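Local atomic coordinates of GH127 beta-L-arabinofuranoside (Geobacillus stearothermophilus, PDB entry 4QK0), a protein that probably hydrolyses terminal beta-L-arabinofuranosyl linkages in arabinose-containing sugars, as a glycoside hydrolase of family 127. Residues 201-206 with 280-285; 249-252 with 258-261; 269-274 with 417-422; 291-296 with 349-354; 310-313 with 319-322. All coordinates share one frame; numbering follows the deposited sequence.

Contact 1: 201-206 with 280-285; sequences LYEVTG and AAKMGD
Lys282, near the end of helix 266-283, reaches across to Glu203, near the end of helix 194-205. Its NZ donates a hydrogen bond of 2.6 Å to Glu203 OE2, and the pair is a salt bridge. This is the tight part of the contact. NZ approaches the anti lone pair of OE2, on the side turned from the other carboxylate oxygen. The lysine chain runs extended as far as CE and bends at its last bond (chi4 -62°). That bend brings NZ onto the carboxylate, and the two side chains cross at about a right angle. Arg346 of helix 334-350 makes a second salt bridge to the same oxygen. Two positive groups on OE2 would probably favour the ionised form of Glu203.

Both helices belong to the catalytic domain, an alpha-helical fold that is probably an (alpha/alpha)6 barrel, as in other members of the six-hairpin clan. Their backbones stay well apart here: the nearest CA atoms, those of Glu203 and Lys282, are 10.0 Å from each other.

Tyr202 makes the looser part. Its CD2 lies 4.1 Å from Lys282 CD, which comes obliquely to the ring as the two side chains slide past each other in opposite directions. All three touching residues keep some exposure to solvent. Past each helix the chain leaves helical angles at an exposed glycine with positive phi, Gly206 and Gly284.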
# COMPACT_ATOMS: atom_id res chain seq x y z
N LEU A 201 -7.90 -35.61 -18.29
CA LEU A 201 -8.05 -36.25 -19.56
C LEU A 201 -7.60 -37.74 -19.42
O LEU A 201 -8.21 -38.65 -20.02
CB LEU A 201 -7.18 -35.57 -20.60
CG LEU A 201 -7.32 -36.06 -22.04
CD1 LEU A 201 -8.73 -35.87 -22.56
CD2 LEU A 201 -6.33 -35.34 -22.94
N TYR A 202 -6.54 -37.97 -18.65
CA TYR A 202 -6.10 -39.31 -18.32
C TYR A 202 -7.19 -40.10 -17.59
O TYR A 202 -7.43 -41.24 -17.95
CB TYR A 202 -4.83 -39.27 -17.50
CG TYR A 202 -4.52 -40.60 -16.89
CD1 TYR A 202 -4.04 -41.67 -17.68
CD2 TYR A 202 -4.71 -40.82 -15.54
CE1 TYR A 202 -3.76 -42.92 -17.13
CE2 TYR A 202 -4.45 -42.07 -14.98
CZ TYR A 202 -3.99 -43.11 -15.77
OH TYR A 202 -3.73 -44.32 -15.18
N GLU A 203 -7.86 -39.49 -16.64
CA GLU A 203 -8.86 -40.18 -15.84
C GLU A 203 -9.99 -40.62 -16.69
O GLU A 203 -10.60 -41.62 -16.42
CB GLU A 203 -9.44 -39.30 -14.75
CG GLU A 203 -8.54 -39.11 -13.55
CD GLU A 203 -8.82 -37.83 -12.73
OE1 GLU A 203 -9.72 -37.00 -13.04
OE2 GLU A 203 -8.09 -37.67 -11.74
N VAL A 204 -10.30 -39.88 -17.74
CA VAL A 204 -11.46 -40.24 -18.52
C VAL A 204 -11.08 -41.12 -19.68
O VAL A 204 -11.94 -41.77 -20.21
CB VAL A 204 -12.26 -38.97 -18.95
CG1 VAL A 204 -11.75 -38.38 -20.24
CG2 VAL A 204 -13.72 -39.29 -19.07
N THR A 205 -9.84 -41.12 -20.13
CA THR A 205 -9.45 -41.91 -21.28
C THR A 205 -8.62 -43.15 -20.96
O THR A 205 -8.50 -44.02 -21.79
CB THR A 205 -8.57 -41.11 -22.27
OG1 THR A 205 -7.38 -40.70 -21.63
CG2 THR A 205 -9.30 -39.93 -22.85
N GLY A 206 -7.93 -43.17 -19.82
CA GLY A 206 -6.99 -44.22 -19.50
C GLY A 206 -5.70 -44.16 -20.30
O GLY A 206 -4.82 -45.00 -20.13
N ALA A 280 1.29 -36.74 -7.43
CA ALA A 280 1.75 -37.49 -6.27
C ALA A 280 0.83 -38.68 -5.95
O ALA A 280 1.29 -39.74 -5.59
CB ALA A 280 1.85 -36.60 -5.06
N ALA A 281 -0.48 -38.49 -6.07
CA ALA A 281 -1.43 -39.56 -5.79
C ALA A 281 -1.35 -40.66 -6.82
O ALA A 281 -1.25 -41.81 -6.48
CB ALA A 281 -2.86 -39.00 -5.78
N LYS A 282 -1.42 -40.28 -8.09
CA LYS A 282 -1.48 -41.25 -9.13
C LYS A 282 -0.17 -42.00 -9.31
O LYS A 282 -0.21 -43.17 -9.62
CB LYS A 282 -1.93 -40.61 -10.45
CG LYS A 282 -3.37 -40.10 -10.36
CD LYS A 282 -3.88 -39.65 -11.71
CE LYS A 282 -5.10 -38.75 -11.61
NZ LYS A 282 -6.27 -39.41 -10.98
N MSE A 283 0.97 -41.34 -9.12
CA MSE A 283 2.27 -41.98 -9.31
C MSE A 283 2.82 -42.58 -8.05
O MSE A 283 3.88 -43.14 -8.09
CB MSE A 283 3.40 -41.05 -9.79
CG MSE A 283 3.15 -40.23 -11.03
SE MSE A 283 2.69 -41.35 -12.57
CE MSE A 283 3.89 -40.49 -13.90
N GLY A 284 2.17 -42.45 -6.93
CA GLY A 284 2.79 -42.82 -5.65
C GLY A 284 4.16 -42.18 -5.40
O GLY A 284 5.04 -42.82 -4.86
N ASP A 285 4.35 -40.92 -5.79
CA ASP A 285 5.67 -40.25 -5.68
C ASP A 285 5.72 -39.51 -4.36
O ASP A 285 5.08 -38.46 -4.18
CB ASP A 285 5.85 -39.29 -6.87
CG ASP A 285 7.16 -38.51 -6.83
OD1 ASP A 285 7.88 -38.49 -5.80
OD2 ASP A 285 7.47 -37.88 -7.85

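Contact 2: 249-252 with 258-261; sequences YHQA and EQKQ
Gln259 spans the gap to Gln251 and carries the contact from the later segment. The CA atoms of the two residues lie 8.3 Å apart. Beyond CG the Gln259 chain is extended, long enough to bring its amide to the other backbone. NE2 donates to Gln251 O at 2.9 Å, with an N-H...O angle of 150°. The oxygen lies close to the amide plane of Gln259. Seen from the carbonyl, however, NE2 sits above the plane and not on a lone pair. NE2 also bonds to Ile254 O, in the loop between the segments, so one amide nitrogen grips two main-chain carbonyls.

The other end of the same amide packs. Gln259 OE1 lies 3.6 Å from Gln251 CB. The glutamine side chains cross at about a right angle, and their amide planes are 39° apart. Gln251 bends at chi2 (84°), which turns its own amide elsewhere. Its OE1 accepts from Gln192 NE2, and its NE2 bonds to Val263 O and His265 O. Both polar atoms of the buried Gln251 amide are thus bonded, by partners outside the two segments.

After Gln259 the chain leaves Gln251 and passes along helix 286-302. Lys260 O lies near Thr294 CG2, and the main chain at Gln261 packs on Leu295.

Both segments lie in the irregular connection that follows helix 227-234 and leads to strand 264-265, just before helix 266-283. An amide side chain bonded to main-chain carbonyls closes a short loop within this long connection of the helical catalytic domain, where the two segments make no strand pairing.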
# COMPACT_ATOMS: atom_id res chain seq x y z
N TYR A 249 7.48 -15.32 -10.39
CA TYR A 249 6.10 -15.00 -10.79
C TYR A 249 5.37 -16.23 -11.32
O TYR A 249 4.21 -16.48 -10.97
CB TYR A 249 6.12 -13.97 -11.88
CG TYR A 249 4.76 -13.57 -12.43
CD1 TYR A 249 3.93 -12.71 -11.73
CD2 TYR A 249 4.36 -13.98 -13.70
CE1 TYR A 249 2.71 -12.31 -12.23
CE2 TYR A 249 3.13 -13.56 -14.26
CZ TYR A 249 2.32 -12.73 -13.51
OH TYR A 249 1.13 -12.32 -13.98
N HIS A 250 6.09 -16.99 -12.15
CA HIS A 250 5.55 -18.24 -12.77
C HIS A 250 5.90 -19.53 -11.98
O HIS A 250 5.64 -20.62 -12.46
CB HIS A 250 6.14 -18.44 -14.15
CG HIS A 250 6.17 -17.23 -15.00
ND1 HIS A 250 7.24 -16.35 -15.00
CD2 HIS A 250 5.29 -16.75 -15.90
CE1 HIS A 250 6.99 -15.36 -15.84
NE2 HIS A 250 5.84 -15.60 -16.44
N GLN A 251 6.50 -19.39 -10.80
CA GLN A 251 6.98 -20.52 -10.01
C GLN A 251 7.88 -21.46 -10.86
O GLN A 251 7.82 -22.67 -10.72
CB GLN A 251 5.82 -21.31 -9.38
CG GLN A 251 4.92 -20.46 -8.48
CD GLN A 251 3.83 -19.69 -9.23
OE1 GLN A 251 3.42 -20.08 -10.33
NE2 GLN A 251 3.35 -18.60 -8.64
N ALA A 252 8.71 -20.83 -11.68
CA ALA A 252 9.64 -21.48 -12.53
C ALA A 252 11.07 -21.09 -12.17
O ALA A 252 11.96 -21.15 -13.01
CB ALA A 252 9.36 -21.14 -13.97
N GLU A 258 11.86 -28.41 -4.82
CA GLU A 258 12.65 -27.54 -3.95
C GLU A 258 11.88 -26.28 -3.50
O GLU A 258 12.42 -25.48 -2.75
CB GLU A 258 13.90 -27.11 -4.69
CG GLU A 258 14.75 -28.31 -5.03
CD GLU A 258 15.88 -28.01 -6.02
OE1 GLU A 258 16.16 -28.92 -6.82
OE2 GLU A 258 16.49 -26.90 -6.01
N GLN A 259 10.65 -26.09 -3.97
CA GLN A 259 9.80 -24.97 -3.55
C GLN A 259 9.16 -25.28 -2.20
O GLN A 259 8.29 -26.17 -2.07
CB GLN A 259 8.74 -24.63 -4.63
CG GLN A 259 9.39 -24.10 -5.88
CD GLN A 259 8.40 -23.69 -6.96
OE1 GLN A 259 7.27 -23.24 -6.67
NE2 GLN A 259 8.80 -23.87 -8.22
N LYS A 260 9.61 -24.55 -1.19
CA LYS A 260 9.11 -24.72 0.16
C LYS A 260 8.20 -23.60 0.64
O LYS A 260 7.56 -23.75 1.68
CB LYS A 260 10.29 -24.87 1.11
CG LYS A 260 11.11 -26.12 0.82
CD LYS A 260 12.20 -26.35 1.85
CE LYS A 260 13.27 -27.31 1.33
NZ LYS A 260 12.67 -28.49 0.64
N GLN A 261 8.18 -22.50 -0.12
CA GLN A 261 7.22 -21.40 0.09
C GLN A 261 6.45 -21.13 -1.15
O GLN A 261 6.97 -21.18 -2.26
CB GLN A 261 7.91 -20.07 0.46
CG GLN A 261 8.51 -20.04 1.85
CD GLN A 261 9.87 -20.70 1.84
OE1 GLN A 261 10.60 -20.58 0.87
NE2 GLN A 261 10.22 -21.37 2.92

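Contact 3: 269-274 with 417-422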
# COMPACT_ATOMS: atom_id res chain seq x y z
N ALA A 269 0.20 -20.46 -9.07
CA ALA A 269 0.77 -21.34 -8.08
C ALA A 269 -0.20 -22.46 -7.72
O ALA A 269 0.21 -23.62 -7.57
CB ALA A 269 1.17 -20.56 -6.82
N LEU A 270 -1.45 -22.08 -7.46
CA LEU A 270 -2.38 -23.05 -6.95
C LEU A 270 -2.79 -24.06 -8.04
O LEU A 270 -3.04 -25.20 -7.71
CB LEU A 270 -3.59 -22.37 -6.38
CG LEU A 270 -3.36 -21.49 -5.14
CD1 LEU A 270 -4.64 -20.81 -4.78
CD2 LEU A 270 -2.88 -22.22 -3.95
N TYR A 271 -2.84 -23.65 -9.30
CA TYR A 271 -3.04 -24.59 -10.38
C TYR A 271 -1.87 -25.59 -10.47
O TYR A 271 -2.06 -26.77 -10.73
CB TYR A 271 -3.19 -23.87 -11.72
CG TYR A 271 -4.51 -23.25 -12.02
CD1 TYR A 271 -5.55 -23.22 -11.09
CD2 TYR A 271 -4.76 -22.68 -13.28
CE1 TYR A 271 -6.79 -22.63 -11.38
CE2 TYR A 271 -5.98 -22.07 -13.56
CZ TYR A 271 -6.99 -22.03 -12.61
OH TYR A 271 -8.22 -21.44 -12.89
N MSE A 272 -0.67 -25.10 -10.24
CA MSE A 272 0.50 -25.95 -10.24
C MSE A 272 0.42 -26.91 -9.10
O MSE A 272 0.63 -28.12 -9.29
CB MSE A 272 1.81 -25.19 -10.16
CG MSE A 272 3.04 -26.09 -10.37
SE MSE A 272 4.69 -25.05 -10.23
CE MSE A 272 4.48 -24.71 -8.32
N TYR A 273 0.08 -26.44 -7.92
CA TYR A 273 -0.00 -27.33 -6.79
C TYR A 273 -1.06 -28.36 -6.99
O TYR A 273 -0.96 -29.48 -6.48
CB TYR A 273 -0.26 -26.59 -5.48
CG TYR A 273 0.72 -25.42 -5.18
CD1 TYR A 273 2.00 -25.38 -5.67
CD2 TYR A 273 0.30 -24.36 -4.38
CE1 TYR A 273 2.86 -24.33 -5.37
CE2 TYR A 273 1.16 -23.31 -4.07
CZ TYR A 273 2.42 -23.29 -4.58
OH TYR A 273 3.23 -22.24 -4.26
N THR A 274 -2.13 -27.96 -7.63
CA THR A 274 -3.24 -28.87 -7.81
C THR A 274 -2.75 -30.08 -8.71
O THR A 274 -3.00 -31.22 -8.39
CB THR A 274 -4.39 -28.15 -8.47
OG1 THR A 274 -4.96 -27.18 -7.57
CG2 THR A 274 -5.50 -29.13 -8.91
N LEU A 417 -16.39 -18.42 -11.65
CA LEU A 417 -17.28 -18.81 -10.53
C LEU A 417 -18.39 -19.74 -10.96
O LEU A 417 -18.75 -20.63 -10.24
CB LEU A 417 -17.96 -17.65 -9.86
CG LEU A 417 -17.37 -17.15 -8.55
CD1 LEU A 417 -18.14 -15.89 -8.16
CD2 LEU A 417 -17.42 -18.17 -7.41
N ALA A 418 -18.93 -19.51 -12.12
CA ALA A 418 -19.96 -20.39 -12.66
C ALA A 418 -19.52 -21.85 -12.67
O ALA A 418 -20.31 -22.71 -12.30
CB ALA A 418 -20.32 -19.98 -14.07
N ARG A 419 -18.31 -22.14 -13.16
CA ARG A 419 -17.91 -23.55 -13.28
C ARG A 419 -17.75 -24.20 -11.94
O ARG A 419 -18.12 -25.36 -11.79
CB ARG A 419 -16.69 -23.76 -14.16
CG ARG A 419 -15.38 -23.24 -13.63
CD ARG A 419 -14.29 -23.52 -14.66
NE ARG A 419 -13.00 -23.06 -14.19
CZ ARG A 419 -11.86 -23.71 -14.34
NH1 ARG A 419 -11.81 -24.91 -14.94
NH2 ARG A 419 -10.74 -23.17 -13.87
N LEU A 420 -17.31 -23.45 -10.93
CA LEU A 420 -17.27 -24.02 -9.59
C LEU A 420 -18.66 -24.26 -8.96
O LEU A 420 -18.98 -25.36 -8.42
CB LEU A 420 -16.47 -23.13 -8.66
CG LEU A 420 -16.45 -23.58 -7.20
CD1 LEU A 420 -15.81 -24.95 -7.09
CD2 LEU A 420 -15.66 -22.61 -6.35
N ILE A 421 -19.50 -23.22 -8.99
CA ILE A 421 -20.80 -23.30 -8.35
C ILE A 421 -21.59 -24.40 -9.00
O ILE A 421 -22.28 -25.17 -8.33
CB ILE A 421 -21.55 -21.94 -8.49
CG1 ILE A 421 -20.98 -20.93 -7.48
CG2 ILE A 421 -23.03 -22.10 -8.24
CD1 ILE A 421 -21.47 -19.52 -7.70
N ALA A 422 -21.53 -24.47 -10.33
CA ALA A 422 -22.33 -25.45 -11.07
C ALA A 422 -21.90 -26.89 -10.77
O ALA A 422 -22.69 -27.81 -10.90
CB ALA A 422 -22.28 -25.20 -12.57
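Tyr271 and Arg419 make the polar meeting between these helices, by their side-chain ends. Tyr271 OH lies 3.2 Å from Arg419 NH2. The hydroxyl sits at the edge of the guanidinium, in its plane. The tyrosine ring stands nearly upright to that plane, at 82°. The side chains come from opposite directions and bridge a wide gap, for the nearest CA atoms, those of Tyr271 and Leu420, are 14.3 Å apart. Arg419 covers its share with a chain extended from CG to NE. It starts from the crowded position between the backbone N and the carbonyl carbon (chi1 68°).

The charged bond of Arg419 is made elsewhere. Its NH1 forms a salt bridge with Glu84 OE1 of helix 76-92, which helps fix the guanidinium where the tyrosine meets it. Glu149 adds a long, weak ion pair.

Apolar packing comes from outside the pair. Tyr271 touches Ala339 and Arg419 touches Phe342, both on helix 334-350.

The contact is buried close to the centre of the chain. Helix 266-283 stands on one side and helix 413-422 on the other, with helix 334-350 touching both. Helices 22-42 and 76-92 pack further against helix 413-422.

Contact 4: 291-296 with 349-354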
# COMPACT_ATOMS: atom_id res chain seq x y z
N ALA A 291 6.45 -32.45 -0.93
CA ALA A 291 6.51 -31.07 -1.44
C ALA A 291 5.14 -30.40 -1.34
O ALA A 291 5.02 -29.30 -0.85
CB ALA A 291 7.01 -31.04 -2.86
N CYS A 292 4.09 -31.13 -1.74
CA CYS A 292 2.73 -30.66 -1.64
C CYS A 292 2.35 -30.35 -0.23
O CYS A 292 1.69 -29.34 -0.01
CB CYS A 292 1.73 -31.65 -2.21
SG CYS A 292 1.85 -31.77 -4.03
N GLN A 293 2.73 -31.20 0.72
CA GLN A 293 2.33 -31.02 2.08
C GLN A 293 3.03 -29.81 2.65
O GLN A 293 2.43 -29.10 3.44
CB GLN A 293 2.60 -32.26 2.95
CG GLN A 293 1.61 -33.38 2.64
CD GLN A 293 2.03 -34.76 3.19
OE1 GLN A 293 3.21 -35.15 3.17
NE2 GLN A 293 1.04 -35.53 3.65
N THR A 294 4.28 -29.60 2.28
CA THR A 294 5.06 -28.49 2.77
C THR A 294 4.45 -27.19 2.22
O THR A 294 4.30 -26.24 2.95
CB THR A 294 6.51 -28.63 2.31
OG1 THR A 294 7.05 -29.78 2.96
CG2 THR A 294 7.36 -27.43 2.67
N LEU A 295 4.06 -27.20 0.96
CA LEU A 295 3.45 -26.04 0.36
C LEU A 295 2.07 -25.77 0.91
O LEU A 295 1.73 -24.63 1.16
CB LEU A 295 3.42 -26.16 -1.14
CG LEU A 295 4.83 -26.03 -1.75
CD1 LEU A 295 4.90 -26.65 -3.12
CD2 LEU A 295 5.25 -24.58 -1.85
N TRP A 296 1.30 -26.83 1.17
CA TRP A 296 0.01 -26.70 1.79
C TRP A 296 0.09 -26.01 3.12
O TRP A 296 -0.72 -25.14 3.44
CB TRP A 296 -0.62 -28.07 2.02
CG TRP A 296 -1.84 -27.98 2.83
CD1 TRP A 296 -1.97 -28.20 4.14
CD2 TRP A 296 -3.12 -27.60 2.35
NE1 TRP A 296 -3.26 -27.98 4.52
CE2 TRP A 296 -3.98 -27.62 3.43
CE3 TRP A 296 -3.61 -27.29 1.09
CZ2 TRP A 296 -5.30 -27.34 3.32
CZ3 TRP A 296 -4.89 -26.98 0.96
CH2 TRP A 296 -5.76 -27.00 2.08
N GLU A 349 -7.50 -36.44 -2.04
CA GLU A 349 -7.21 -37.72 -2.71
C GLU A 349 -5.83 -38.22 -2.35
O GLU A 349 -5.56 -39.40 -2.41
CB GLU A 349 -7.39 -37.57 -4.22
CG GLU A 349 -8.88 -37.35 -4.57
CD GLU A 349 -9.14 -36.88 -6.02
OE1 GLU A 349 -8.16 -36.83 -6.81
OE2 GLU A 349 -10.30 -36.54 -6.34
N LEU A 350 -4.97 -37.33 -1.91
CA LEU A 350 -3.64 -37.71 -1.50
C LEU A 350 -3.55 -38.18 -0.05
O LEU A 350 -2.71 -39.00 0.30
CB LEU A 350 -2.77 -36.50 -1.69
CG LEU A 350 -1.27 -36.58 -1.51
CD1 LEU A 350 -0.69 -37.62 -2.45
CD2 LEU A 350 -0.68 -35.20 -1.79
N GLU A 351 -4.42 -37.65 0.79
CA GLU A 351 -4.45 -37.97 2.18
C GLU A 351 -5.80 -37.44 2.74
O GLU A 351 -6.15 -36.25 2.61
CB GLU A 351 -3.25 -37.34 2.84
CG GLU A 351 -3.07 -37.63 4.32
CD GLU A 351 -2.24 -36.55 5.00
OE1 GLU A 351 -1.55 -35.77 4.29
OE2 GLU A 351 -2.30 -36.44 6.25
N MSE A 352 -6.53 -38.32 3.39
CA MSE A 352 -7.80 -38.00 3.98
C MSE A 352 -7.60 -37.28 5.30
O MSE A 352 -7.50 -37.90 6.35
CB MSE A 352 -8.60 -39.27 4.11
CG MSE A 352 -9.99 -38.87 4.56
SE MSE A 352 -10.99 -37.77 3.23
CE MSE A 352 -10.56 -38.76 1.61
N ASP A 353 -7.53 -35.95 5.24
CA ASP A 353 -7.36 -35.11 6.41
C ASP A 353 -8.42 -34.00 6.37
O ASP A 353 -8.50 -33.20 5.41
CB ASP A 353 -5.94 -34.55 6.42
CG ASP A 353 -5.60 -33.84 7.68
OD1 ASP A 353 -6.48 -33.19 8.35
OD2 ASP A 353 -4.41 -33.92 8.02
N GLY A 354 -9.24 -33.97 7.39
CA GLY A 354 -10.25 -32.95 7.56
C GLY A 354 -9.73 -31.51 7.38
O GLY A 354 -10.48 -30.67 6.92
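Gln293 and Glu351 make the polar part of the contact. Gln293 NE2 donates to Glu351 OE1 at 2.7 Å, and the N-H...O angle is a bent 136°. The acceptor lies in the amide plane of Gln293. NE2, in contrast, meets OE1 from above the carboxylate plane, 43° out of it. The amide and carboxylate planes are almost perpendicular, and the two side chains cross at about a right angle. Both are extended beyond CG. Glu351 has its CG opposite the backbone N (chi1 -177°), which sends the carboxylate toward helix 286-302.

The carboxylate has other partners. OE1 is also hydrogen-bonded to Tyr356 OH, and OE2 forms a salt bridge with Lys511. A leucine in place of Gln293 has no amide donor, so Glu351 OE1 would keep Tyr356 but its carboxylate would probably be held less firmly on this side.

In the fold, this is where helix 334-350 of the helical catalytic domain ends beside helix 286-302. Glu351 is the first residue to leave helical angles. The short link from there to helix 354-365 runs past Lys511, in the family's middle domain, so the salt bridge of Glu351 probably links the helical catalytic part to that domain.

Apolar packing is lighter. Leu350 points toward the neighbouring helix and places CD2 4.3 Å from Cys292 CB. Cys292 also touches Met276 of helix 266-283, and Leu350 rests on Ala280 of that helix. At the far end of the link Asp353 is the N-cap of the next helix, with its OD1 bonded to Lys355 N.

Contact 5: 310-313 with 319-322; sequences VGSS and FTFD
Val310 packs against the ring of Phe319, with its CB 4.0 Å from Phe319 CE1 and the approach oblique to the ring. Phe319 starts out pointing away from the opposite segment. Its CG lies opposite the carbonyl carbon (chi1 -70°), and the ring end comes back to the valine. Ala269 and Val299, on two helices, also touch this ring.

Further along, the contact turns polar. Ser312 OG and Thr320 OG1 lie 2.6 Å apart; the serine proton can go to Thr320 OG1, but another acceptor is within its reach. Thr320 OG1 is also bonded to Asp324 OD2. A water completes the link: it accepts from Thr320 N at 2.9 Å and bonds to Ser312 OG at 3.1 Å. The methyl CG2 of Thr320 packs on Ser313 CB at 3.6 Å. A valine in place of Thr320 has no hydroxyl, and the Asp324 carboxylate would probably be left without that partner and Ser312 OG held on this side by little more than the water.

Gly311 lies next to Phe319. At its backbone angles a CB would press on the carbonyl oxygen of Val310.

The second subunit closes over this region. Its Arg394 bonds to Ser312 O and packs on Thr320, and its Trp388 meets Phe321 edge-to-face. Ser312 and Ser313 together face Ser318, which makes a classic beta bulge, here set beside the dimer interface.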
# COMPACT_ATOMS: atom_id res chain seq x y z
N VAL A 310 -6.24 -15.74 -1.04
CA VAL A 310 -4.81 -15.83 -1.13
C VAL A 310 -4.32 -14.82 -2.14
O VAL A 310 -4.98 -14.55 -3.15
CB VAL A 310 -4.31 -17.23 -1.55
CG1 VAL A 310 -4.49 -18.24 -0.43
CG2 VAL A 310 -5.13 -17.72 -2.69
N GLY A 311 -3.14 -14.26 -1.88
CA GLY A 311 -2.59 -13.20 -2.71
C GLY A 311 -2.67 -11.89 -1.94
O GLY A 311 -3.75 -11.36 -1.74
N SER A 312 -1.53 -11.41 -1.48
CA SER A 312 -1.48 -10.25 -0.59
C SER A 312 -0.92 -9.00 -1.28
O SER A 312 -0.79 -8.00 -0.64
CB SER A 312 -0.60 -10.60 0.62
OG SER A 312 0.70 -10.93 0.17
N SER A 313 -0.53 -9.10 -2.53
CA SER A 313 0.05 -8.01 -3.26
C SER A 313 -0.57 -7.86 -4.65
O SER A 313 -0.56 -8.80 -5.43
CB SER A 313 1.56 -8.19 -3.40
OG SER A 313 2.15 -7.29 -4.36
N PHE A 319 1.47 -13.91 -3.96
CA PHE A 319 1.98 -14.13 -2.65
C PHE A 319 3.11 -13.15 -2.39
O PHE A 319 3.87 -12.75 -3.28
CB PHE A 319 2.52 -15.53 -2.53
CG PHE A 319 1.45 -16.61 -2.55
CD1 PHE A 319 0.64 -16.80 -1.46
CD2 PHE A 319 1.25 -17.39 -3.67
CE1 PHE A 319 -0.34 -17.79 -1.47
CE2 PHE A 319 0.25 -18.38 -3.69
CZ PHE A 319 -0.55 -18.58 -2.60
N THR A 320 3.22 -12.77 -1.12
CA THR A 320 4.42 -12.10 -0.64
C THR A 320 5.21 -13.07 0.22
O THR A 320 6.16 -13.69 -0.26
CB THR A 320 4.08 -10.80 0.12
OG1 THR A 320 3.12 -11.05 1.16
CG2 THR A 320 3.49 -9.83 -0.88
N PHE A 321 4.94 -13.11 1.53
CA PHE A 321 5.73 -13.94 2.42
C PHE A 321 4.95 -14.23 3.66
O PHE A 321 3.88 -13.61 3.94
CB PHE A 321 7.12 -13.28 2.71
CG PHE A 321 7.02 -11.92 3.35
CD1 PHE A 321 6.92 -11.80 4.74
CD2 PHE A 321 6.92 -10.78 2.57
CE1 PHE A 321 6.75 -10.56 5.35
CE2 PHE A 321 6.76 -9.52 3.18
CZ PHE A 321 6.68 -9.44 4.58
N ASP A 322 5.50 -15.10 4.49
CA ASP A 322 4.79 -15.52 5.70
C ASP A 322 4.24 -14.39 6.57
O ASP A 322 4.95 -13.47 6.94
CB ASP A 322 5.72 -16.36 6.55
CG ASP A 322 6.12 -17.69 5.85
OD1 ASP A 322 5.71 -17.95 4.68
OD2 ASP A 322 6.88 -18.45 6.47
O HOH W 1 1.31 -13.98 0.66

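How the contacts relate
From the N terminus, contact 1 opens first and closes a long loop from helix 194-205 to the end of helix 266-283. Contact 2 is nested inside it and closes a short loop just before helix 266-283. Contact 3 starts on that same helix before contact 1 has closed, so the two cross. It runs on to helix 413-422, and its loop encloses contacts 4 and 5. Contact 4 joins helix 286-302 to the end of helix 334-350. Contact 5 is nested within contact 4. Helix 266-283 connects them: contact 3 touches contacts 2, 4 and 5 through it, and contact 1 touches contact 4 at Leu350.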